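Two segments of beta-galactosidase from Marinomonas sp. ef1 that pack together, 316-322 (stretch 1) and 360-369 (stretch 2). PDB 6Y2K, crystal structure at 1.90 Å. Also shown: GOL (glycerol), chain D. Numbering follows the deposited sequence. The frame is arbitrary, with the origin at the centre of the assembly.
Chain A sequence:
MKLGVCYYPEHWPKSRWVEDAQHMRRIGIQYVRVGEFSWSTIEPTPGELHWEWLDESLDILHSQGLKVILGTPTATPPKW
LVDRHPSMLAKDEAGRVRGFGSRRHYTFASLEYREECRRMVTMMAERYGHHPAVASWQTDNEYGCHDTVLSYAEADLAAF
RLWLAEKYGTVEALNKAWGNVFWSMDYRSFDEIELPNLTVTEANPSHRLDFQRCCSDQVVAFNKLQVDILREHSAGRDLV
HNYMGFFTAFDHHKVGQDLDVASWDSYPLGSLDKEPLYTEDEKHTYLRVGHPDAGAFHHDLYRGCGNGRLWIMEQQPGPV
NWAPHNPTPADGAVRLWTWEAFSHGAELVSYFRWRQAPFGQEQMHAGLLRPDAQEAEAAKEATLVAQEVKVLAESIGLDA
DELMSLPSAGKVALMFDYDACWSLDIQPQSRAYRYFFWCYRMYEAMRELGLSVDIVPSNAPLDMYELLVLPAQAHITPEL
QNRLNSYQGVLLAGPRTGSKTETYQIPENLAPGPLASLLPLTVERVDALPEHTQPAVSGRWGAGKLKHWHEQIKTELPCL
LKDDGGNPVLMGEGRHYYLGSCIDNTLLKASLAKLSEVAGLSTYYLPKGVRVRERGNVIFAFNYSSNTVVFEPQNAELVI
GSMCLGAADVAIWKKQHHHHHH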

ATOM      1  N   GLN A 316     -35.060   2.364  16.959  1.00 15.24           N
ATOM      2  CA  GLN A 316     -34.975   2.225  15.504  1.00 15.00           C
ATOM      3  C   GLN A 316     -35.638   0.922  15.054  1.00 15.19           C
ATOM      4  O   GLN A 316     -35.304  -0.121  15.594  1.00 15.47           O
ATOM      5  CB  GLN A 316     -33.516   2.228  15.035  1.00 14.68           C
ATOM      6  CG  GLN A 316     -33.369   2.207  13.522  1.00 14.48           C
ATOM      7  CD  GLN A 316     -31.977   2.570  13.007  1.00 14.55           C
ATOM      8  OE1 GLN A 316     -31.047   2.860  13.780  1.00 14.35           O
ATOM      9  NE2 GLN A 316     -31.830   2.549  11.684  1.00 14.03           N
ATOM     10  N   PRO A 317     -36.574   0.982  14.082  1.00 15.58           N
ATOM     11  CA  PRO A 317     -37.257  -0.201  13.544  1.00 15.68           C
ATOM     12  C   PRO A 317     -36.871  -0.577  12.111  1.00 15.52           C
ATOM     13  O   PRO A 317     -37.328  -1.607  11.595  1.00 15.80           O
ATOM     14  CB  PRO A 317     -38.719   0.252  13.553  1.00 15.66           C
ATOM     15  CG  PRO A 317     -38.616   1.680  13.112  1.00 16.14           C
ATOM     16  CD  PRO A 317     -37.317   2.206  13.702  1.00 16.02           C
ATOM     17  N   GLY A 318     -36.060   0.260  11.472  1.00 15.04           N
ATOM     18  CA  GLY A 318     -35.779   0.160  10.046  1.00 14.75           C
ATOM     19  C   GLY A 318     -34.894   1.340   9.673  1.00 14.91           C
ATOM     20  O   GLY A 318     -34.383   2.026  10.567  1.00 14.66           O
ATOM     21  N   PRO A 319     -34.713   1.600   8.367  1.00 14.72           N
ATOM     22  CA  PRO A 319     -33.859   2.730   7.991  1.00 15.05           C
ATOM     23  C   PRO A 319     -34.445   4.069   8.454  1.00 15.59           C
ATOM     24  O   PRO A 319     -35.673   4.244   8.429  1.00 16.08           O
ATOM     25  CB  PRO A 319     -33.823   2.660   6.460  1.00 14.60           C
ATOM     26  CG  PRO A 319     -35.048   1.910   6.077  1.00 14.79           C
ATOM     27  CD  PRO A 319     -35.297   0.927   7.191  1.00 14.73           C
ATOM     28  N   VAL A 320     -33.573   4.982   8.889  1.00 15.78           N
ATOM     29  CA  VAL A 320     -33.968   6.343   9.275  1.00 15.43           C
ATOM     30  C   VAL A 320     -33.645   7.343   8.133  1.00 15.88           C
ATOM     31  O   VAL A 320     -33.163   6.944   7.077  1.00 15.74           O
ATOM     32  CB  VAL A 320     -33.343   6.764  10.631  1.00 15.42           C
ATOM     33  CG1 VAL A 320     -33.730   5.769  11.734  1.00 15.87           C
ATOM     34  CG2 VAL A 320     -31.829   6.918  10.551  1.00 15.17           C
ATOM     35  N   ASN A 321     -33.934   8.630   8.351  1.00 15.76           N
ATOM     36  CA  ASN A 321     -33.797   9.674   7.318  1.00 16.04           C
ATOM     37  C   ASN A 321     -32.611  10.618   7.516  1.00 16.35           C
ATOM     38  O   ASN A 321     -32.206  11.280   6.563  1.00 17.52           O
ATOM     39  CB  ASN A 321     -35.043  10.563   7.300  1.00 15.69           C
ATOM     40  CG  ASN A 321     -35.274  11.254   8.635  1.00 15.68           C
ATOM     41  OD1 ASN A 321     -35.615  10.589   9.614  1.00 15.88           O
ATOM     42  ND2 ASN A 321     -35.042  12.574   8.699  1.00 14.75           N
ATOM     43  N   TRP A 322     -32.089  10.705   8.739  1.00 16.17           N
ATOM     44  CA  TRP A 322     -31.313  11.886   9.167  1.00 16.22           C
ATOM     45  C   TRP A 322     -29.790  11.752   9.145  1.00 16.23           C
ATOM     46  O   TRP A 322     -29.100  12.764   9.201  1.00 16.14           O
ATOM     47  CB  TRP A 322     -31.788  12.400  10.537  1.00 16.79           C
ATOM     48  CG  TRP A 322     -31.917  11.367  11.622  1.00 16.73           C
ATOM     49  CD1 TRP A 322     -33.074  10.792  12.067  1.00 17.40           C
ATOM     50  CD2 TRP A 322     -30.862  10.804  12.408  1.00 17.02           C
ATOM     51  NE1 TRP A 322     -32.803   9.899  13.069  1.00 17.32           N
ATOM     52  CE2 TRP A 322     -31.454   9.892  13.306  1.00 16.92           C
ATOM     53  CE3 TRP A 322     -29.471  10.979  12.441  1.00 17.09           C
ATOM     54  CZ2 TRP A 322     -30.707   9.152  14.220  1.00 17.07           C
ATOM     55  CZ3 TRP A 322     -28.726  10.244  13.366  1.00 17.03           C
ATOM     56  CH2 TRP A 322     -29.346   9.339  14.236  1.00 16.87           C
ATOM     57  N   GLY A 360     -43.640  15.249   4.949  1.00 16.27           N
ATOM     58  CA  GLY A 360     -42.741  15.921   5.895  1.00 16.07           C
ATOM     59  C   GLY A 360     -41.294  15.460   5.853  1.00 16.01           C
ATOM     60  O   GLY A 360     -40.917  14.611   5.023  1.00 16.27           O
ATOM     61  N   GLN A 361     -40.495  16.018   6.768  1.00 15.64           N
ATOM     62  CA  GLN A 361     -39.034  15.826   6.823  1.00 15.73           C
ATOM     63  C   GLN A 361     -38.614  14.355   6.969  1.00 15.89           C
ATOM     64  O   GLN A 361     -37.569  13.940   6.455  1.00 16.22           O
ATOM     65  CB  GLN A 361     -38.429  16.633   7.998  1.00 15.69           C
ATOM     66  CG  GLN A 361     -38.333  18.144   7.811  1.00 15.65           C
ATOM     67  CD  GLN A 361     -39.593  18.934   8.192  1.00 15.85           C
ATOM     68  OE1 GLN A 361     -40.720  18.430   8.097  1.00 16.25           O
ATOM     69  NE2 GLN A 361     -39.399  20.189   8.612  1.00 15.33           N
ATOM     70  N   GLU A 362     -39.426  13.582   7.688  1.00 15.70           N
ATOM     71  CA  GLU A 362     -39.124  12.191   8.031  1.00 15.48           C
ATOM     72  C   GLU A 362     -39.934  11.179   7.217  1.00 15.39           C
ATOM     73  O   GLU A 362     -40.117  10.041   7.651  1.00 15.07           O
ATOM     74  CB  GLU A 362     -39.337  11.982   9.539  1.00 15.33           C
ATOM     75  CG  GLU A 362     -38.333  12.754  10.383  1.00 15.35           C
ATOM     76  CD  GLU A 362     -38.531  12.617  11.882  1.00 15.41           C
ATOM     77  OE1 GLU A 362     -37.624  13.064  12.625  1.00 15.03           O
ATOM     78  OE2 GLU A 362     -39.579  12.078  12.321  1.00 15.69           O
ATOM     79  N   GLN A 363     -40.381  11.560   6.021  1.00 15.17           N
ATOM     80  CA  GLN A 363     -41.114  10.618   5.168  1.00 15.61           C
ATOM     81  C   GLN A 363     -40.314   9.336   4.803  1.00 15.71           C
ATOM     82  O   GLN A 363     -40.920   8.302   4.510  1.00 15.50           O
ATOM     83  CB  GLN A 363     -41.695  11.312   3.919  1.00 15.69           C
ATOM     84  CG  GLN A 363     -40.680  11.806   2.894  1.00 16.31           C
ATOM     85  CD  GLN A 363     -41.300  12.719   1.846  1.00 16.20           C
ATOM     86  OE1 GLN A 363     -41.378  12.361   0.667  1.00 15.83           O
ATOM     87  NE2 GLN A 363     -41.758  13.906   2.275  1.00 16.54           N
ATOM     88  N   MET A 364     -38.977   9.396   4.848  1.00 15.71           N
ATOM     89  CA  MET A 364     -38.132   8.203   4.647  1.00 16.37           C
ATOM     90  C   MET A 364     -37.745   7.456   5.940  1.00 15.86           C
ATOM     91  O   MET A 364     -36.974   6.495   5.877  1.00 15.95           O
ATOM     92  CB  MET A 364     -36.858   8.572   3.869  1.00 17.14           C
ATOM     93  CG  MET A 364     -37.106   9.211   2.511  1.00 17.57           C
ATOM     94  SD  MET A 364     -38.083   8.185   1.396  1.00 18.87           S
ATOM     95  CE  MET A 364     -36.918   6.893   1.004  1.00 18.60           C
ATOM     96  N   HIS A 365     -38.287   7.864   7.089  1.00 15.19           N
ATOM     97  CA  HIS A 365     -38.023   7.184   8.366  1.00 15.39           C
ATOM     98  C   HIS A 365     -39.006   6.022   8.514  1.00 15.41           C
ATOM     99  O   HIS A 365     -40.209   6.239   8.573  1.00 15.55           O
ATOM    100  CB  HIS A 365     -38.173   8.154   9.542  1.00 15.06           C
ATOM    101  CG  HIS A 365     -37.639   7.636  10.842  1.00 15.12           C
ATOM    102  ND1 HIS A 365     -38.064   6.451  11.412  1.00 14.96           N
ATOM    103  CD2 HIS A 365     -36.746   8.170  11.713  1.00 15.08           C
ATOM    104  CE1 HIS A 365     -37.437   6.268  12.561  1.00 14.82           C
ATOM    105  NE2 HIS A 365     -36.643   7.303  12.774  1.00 14.81           N
ATOM    106  N   ALA A 366     -38.479   4.806   8.606  1.00 15.05           N
ATOM    107  CA  ALA A 366     -39.304   3.600   8.705  1.00 15.32           C
ATOM    108  C   ALA A 366     -40.133   3.528   9.988  1.00 15.67           C
ATOM    109  O   ALA A 366     -39.888   4.241  10.963  1.00 15.02           O
ATOM    110  CB  ALA A 366     -38.431   2.361   8.583  1.00 15.21           C
ATOM    111  N   GLY A 367     -41.142   2.665   9.948  1.00 16.34           N
ATOM    112  CA  GLY A 367     -41.933   2.338  11.119  1.00 16.55           C
ATOM    113  C   GLY A 367     -42.211   0.852  11.165  1.00 16.84           C
ATOM    114  O   GLY A 367     -41.653   0.098  10.370  1.00 16.08           O
ATOM    115  N   LEU A 368     -43.071   0.433  12.097  1.00 17.24           N
ATOM    116  CA  LEU A 368     -43.535  -0.961  12.131  1.00 17.66           C
ATOM    117  C   LEU A 368     -44.359  -1.287  10.897  1.00 17.33           C
ATOM    118  O   LEU A 368     -44.348  -2.425  10.450  1.00 16.67           O
ATOM    119  CB  LEU A 368     -44.367  -1.281  13.380  1.00 18.34           C
ATOM    120  CG  LEU A 368     -43.805  -1.075  14.792  1.00 19.71           C
ATOM    121  CD1 LEU A 368     -44.471  -2.038  15.782  1.00 19.50           C
ATOM    122  CD2 LEU A 368     -42.297  -1.212  14.878  1.00 19.68           C
ATOM    123  N   LEU A 369     -45.079  -0.288  10.376  1.00 17.25           N
ATOM    124  CA  LEU A 369     -45.799  -0.383   9.109  1.00 17.82           C
ATOM    125  C   LEU A 369     -45.190   0.536   8.054  1.00 18.02           C
ATOM    126  O   LEU A 369     -44.605   1.566   8.385  1.00 18.01           O
ATOM    127  CB  LEU A 369     -47.267   0.030   9.291  1.00 17.82           C
ATOM    128  CG  LEU A 369     -48.071  -0.634  10.412  1.00 18.30           C
ATOM    129  CD1 LEU A 369     -49.527  -0.191  10.322  1.00 18.52           C
ATOM    130  CD2 LEU A 369     -47.963  -2.144  10.366  1.00 18.55           C
TER
HETATM  131  C1  GOL D 703     -36.304  10.115  14.592  1.00 21.66           C
HETATM  132  O1  GOL D 703     -35.223   9.188  14.303  1.00 20.20           O
HETATM  133  C2  GOL D 703     -35.853  11.533  15.006  1.00 21.24           C
HETATM  134  O2  GOL D 703     -37.040  12.368  15.072  1.00 19.23           O
HETATM  135  C3  GOL D 703     -35.090  11.503  16.340  1.00 21.65           C
HETATM  136  O3  GOL D 703     -34.378  12.731  16.639  1.00 21.94           O
HETATM  137  O   HOH W   1     -39.642  -1.958  10.122  1.00 15.49           O
HETATM  138  O   HOH W   2     -35.394  13.997  11.350  1.00 13.84           O

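The two segments, neither of them a regular helix or strand, meet in a compact loop-to-loop contact of mixed apolar and polar character that is pinned by one direct hydrogen bond and supplemented by two bridging waters and a glycerol. That bond runs from Ala366 N to Pro319 O, at 2.9 Å and nearly linear (169°); next to it the chains run close, with the CA atoms of Val320 and His365 4.2 Å apart. Beside it, Ala366 points its methyl group toward stretch 1, where Ala366 CB lies 3.7 Å from both Pro319 CD and Gly318 CA. The absence of a side chain at Gly318 matters here, because a CB in ideal position would fall 2.7 Å from Ala366 CB and clash. Pro317 extends the apolar surface, its CG 3.9 Å from Gly367 CA and its CB 4.1 Å from Leu368 CD2.

His365 is the centre of the other half. Val320 CG1 sits over one face of its imidazole, 3.8 Å from the ring centroid in a CH-pi contact, while Asn321 OD1 approaches the ring edge, 3.4 Å from His365 CD2. This oxygen is buried by the contact yet has no hydrogen-bonding partner in the model. The ring is held from within its own stretch by a bond from His365 ND1 to Ala366 O (2.9 Å), and His365 NE2, the other ring nitrogen, is hydrogen-bonded to glycerol O1 at 2.8 Å. Trp322 NE1 donates to the same O1 (2.8 Å), and glycerol O2 donates to Glu362 OE1 (2.6 Å), so the ligand, probably from the crystallisation liquor, links both stretches.

Water completes the polar connections. One molecule donates to Pro317 O (2.8 Å) and to Gly367 O (2.9 Å); another accepts from Asn321 ND2 (3.0 Å) and donates to Glu362 OE1 (2.7 Å), joining side chains that make no direct hydrogen bond.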